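Local coordinates for DUF3836 domain-containing protein (Bacteroides vulgatus, PDB 4R8O) that is of unknown function but folds as a single-layer antiparallel beta sheet thought to have evolved from beta-hairpin repeats, at residues Y35-Y40 with N61-N66. Numbering follows the deposited sequence.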
loop_
_atom_site.group_PDB
_atom_site.type_symbol
_atom_site.label_atom_id
_atom_site.label_comp_id
_atom_site.label_asym_id
_atom_site.label_seq_id
_atom_site.Cartn_x
_atom_site.Cartn_y
_atom_site.Cartn_z
ATOM N N TYR A 35 10.043 -7.906 2.057
ATOM C CA TYR A 35 9.943 -7.509 0.655
ATOM C C TYR A 35 9.076 -6.296 0.351
ATOM O O TYR A 35 9.536 -5.338 -0.290
ATOM C CB TYR A 35 9.432 -8.683 -0.126
ATOM C CG TYR A 35 9.376 -8.433 -1.585
ATOM C CD1 TYR A 35 10.485 -7.918 -2.276
ATOM C CD2 TYR A 35 8.227 -8.716 -2.299
ATOM C CE1 TYR A 35 10.435 -7.695 -3.633
ATOM C CE2 TYR A 35 8.177 -8.517 -3.665
ATOM C CZ TYR A 35 9.281 -8.011 -4.326
ATOM O OH TYR A 35 9.231 -7.796 -5.675
HETATM N N MSE A 36 7.833 -6.352 0.803
HETATM C CA MSE A 36 6.903 -5.253 0.633
HETATM C C MSE A 36 5.966 -5.153 1.815
HETATM O O MSE A 36 5.678 -6.145 2.452
HETATM C CB MSE A 36 6.265 -5.567 -0.720
HETATM C CG MSE A 36 5.050 -4.720 -1.006
HETATM SE SE MSE A 36 4.728 -4.335 -2.905
HETATM C CE MSE A 36 3.222 -3.383 -2.209
ATOM N N LYS A 37 5.452 -3.961 2.099
ATOM C CA LYS A 37 4.521 -3.744 3.234
ATOM C C LYS A 37 3.423 -2.841 2.765
ATOM O O LYS A 37 3.690 -1.781 2.189
ATOM C CB LYS A 37 5.258 -3.087 4.388
ATOM C CG LYS A 37 4.503 -3.059 5.712
ATOM C CD LYS A 37 5.339 -2.345 6.749
ATOM C CE LYS A 37 4.598 -2.183 8.060
ATOM N NZ LYS A 37 5.098 -1.002 8.806
ATOM N N HIS A 38 2.186 -3.262 2.973
ATOM C CA HIS A 38 1.037 -2.460 2.580
ATOM C C HIS A 38 0.433 -1.885 3.843
ATOM O O HIS A 38 0.084 -2.635 4.738
ATOM C CB HIS A 38 -0.020 -3.316 1.943
ATOM C CG HIS A 38 0.210 -3.646 0.510
ATOM N ND1 HIS A 38 -0.027 -2.740 -0.496
ATOM C CD2 HIS A 38 0.531 -4.816 -0.099
ATOM C CE1 HIS A 38 0.164 -3.329 -1.665
ATOM N NE2 HIS A 38 0.500 -4.593 -1.453
ATOM N N ASN A 39 0.278 -0.580 3.917
ATOM C CA ASN A 39 -0.373 0.056 5.080
ATOM C C ASN A 39 -1.686 0.618 4.574
ATOM O O ASN A 39 -1.688 1.393 3.642
ATOM C CB ASN A 39 0.539 1.131 5.601
ATOM C CG ASN A 39 1.917 0.574 5.993
ATOM O OD1 ASN A 39 2.005 -0.399 6.764
ATOM N ND2 ASN A 39 2.991 1.161 5.460
ATOM N N TYR A 40 -2.795 0.180 5.173
ATOM C CA TYR A 40 -4.149 0.521 4.756
ATOM C C TYR A 40 -4.853 1.475 5.734
ATOM O O TYR A 40 -4.647 1.351 6.925
ATOM C CB TYR A 40 -4.981 -0.754 4.736
ATOM C CG TYR A 40 -4.417 -1.821 3.882
ATOM C CD1 TYR A 40 -4.469 -1.716 2.509
ATOM C CD2 TYR A 40 -3.852 -2.961 4.440
ATOM C CE1 TYR A 40 -3.956 -2.718 1.696
ATOM C CE2 TYR A 40 -3.331 -3.972 3.653
ATOM C CZ TYR A 40 -3.383 -3.848 2.277
ATOM O OH TYR A 40 -2.850 -4.829 1.478
ATOM N N ASN A 61 18.475 -1.121 4.972
ATOM C CA ASN A 61 17.745 -1.790 6.022
ATOM C C ASN A 61 16.547 -0.994 6.578
ATOM O O ASN A 61 16.455 -0.700 7.760
ATOM C CB ASN A 61 18.722 -2.198 7.125
ATOM C CG ASN A 61 18.191 -3.336 7.977
ATOM O OD1 ASN A 61 18.562 -4.504 7.781
ATOM N ND2 ASN A 61 17.292 -3.017 8.894
ATOM N N ARG A 62 15.630 -0.644 5.693
ATOM C CA ARG A 62 14.478 0.162 6.071
ATOM C C ARG A 62 13.389 0.034 5.040
ATOM O O ARG A 62 13.646 -0.368 3.906
ATOM C CB ARG A 62 14.869 1.645 6.229
ATOM C CG ARG A 62 15.422 2.324 4.974
ATOM C CD ARG A 62 15.744 3.783 5.236
ATOM N NE ARG A 62 14.506 4.546 5.375
ATOM C CZ ARG A 62 13.853 5.199 4.397
ATOM N NH1 ARG A 62 14.322 5.279 3.144
ATOM N NH2 ARG A 62 12.715 5.832 4.692
ATOM N N TRP A 63 12.187 0.434 5.447
ATOM C CA TRP A 63 11.006 0.490 4.575
ATOM C C TRP A 63 10.975 1.812 3.807
ATOM O O TRP A 63 10.860 2.871 4.438
ATOM C CB TRP A 63 9.710 0.363 5.403
ATOM C CG TRP A 63 9.420 -1.021 5.913
ATOM C CD1 TRP A 63 9.304 -1.396 7.211
ATOM C CD2 TRP A 63 9.158 -2.194 5.131
ATOM N NE1 TRP A 63 9.015 -2.720 7.301
ATOM C CE2 TRP A 63 8.922 -3.250 6.043
ATOM C CE3 TRP A 63 9.112 -2.460 3.751
ATOM C CZ2 TRP A 63 8.628 -4.573 5.624
ATOM C CZ3 TRP A 63 8.809 -3.780 3.319
ATOM C CH2 TRP A 63 8.575 -4.813 4.254
ATOM N N GLU A 64 11.025 1.760 2.471
ATOM C CA GLU A 64 11.037 2.989 1.630
ATOM C C GLU A 64 9.708 3.230 0.894
ATOM O O GLU A 64 9.179 2.329 0.219
ATOM C CB GLU A 64 12.195 2.955 0.634
ATOM C CG GLU A 64 13.551 2.779 1.298
ATOM C CD GLU A 64 14.726 2.945 0.352
ATOM O OE1 GLU A 64 14.526 2.877 -0.880
ATOM O OE2 GLU A 64 15.872 3.089 0.847
ATOM N N ASN A 65 9.194 4.452 1.008
ATOM C CA ASN A 65 7.927 4.819 0.365
ATOM C C ASN A 65 8.054 4.702 -1.136
ATOM O O ASN A 65 9.097 5.022 -1.683
ATOM C CB ASN A 65 7.521 6.222 0.770
ATOM C CG ASN A 65 7.115 6.291 2.222
ATOM O OD1 ASN A 65 7.837 5.823 3.096
ATOM N ND2 ASN A 65 5.970 6.855 2.491
ATOM N N ASN A 66 7.033 4.171 -1.794
ATOM C CA ASN A 66 7.116 3.952 -3.250
ATOM C C ASN A 66 5.850 4.435 -3.945
ATOM O O ASN A 66 5.847 5.476 -4.582
ATOM C CB ASN A 66 7.437 2.463 -3.556
ATOM C CG ASN A 66 7.352 2.137 -5.050
ATOM O OD1 ASN A 66 7.728 2.951 -5.898
ATOM N ND2 ASN A 66 6.835 0.964 -5.379
#
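Trp63 reaches over the intervening strand 48-57 of the single-layer sheet to lay its indole against Lys37, a contact between next-but-one strands on one surface of the sheet. The axes of the short segments stay 8.3 Å apart at closest approach, too far for strand pairing; Trp63 spans the gap to the Lys37 side chain and to the main chain of Tyr35 and Met36. Lys37 CB sits 3.6 Å from the centroid of the six-membered ring of Trp63, only 7° off the ring normal, the geometry of a CH-pi contact over the face. With CG anti to the backbone N (chi1 -168°) and an extended chain beyond it, Lys37 runs on along the same face, bringing CD 3.7 Å from Trp63 NE1. The far rim of the indole meets main chain: Trp63 CZ3 lies 3.5 Å from Met36 C, while Tyr35 C is at the ring edge. Tyr35 and Met36 both make backbone hydrogen bonds with Ile24 on strand 18-28, the pattern of a classic beta bulge. Trp63 also touches Gln54 and meets Trp56 edge-to-face. The attraction is probably mainly dispersion between lysine methylenes and an aromatic face, partly shielding hydrocarbon where a one-layer sheet has no second sheet to pack against.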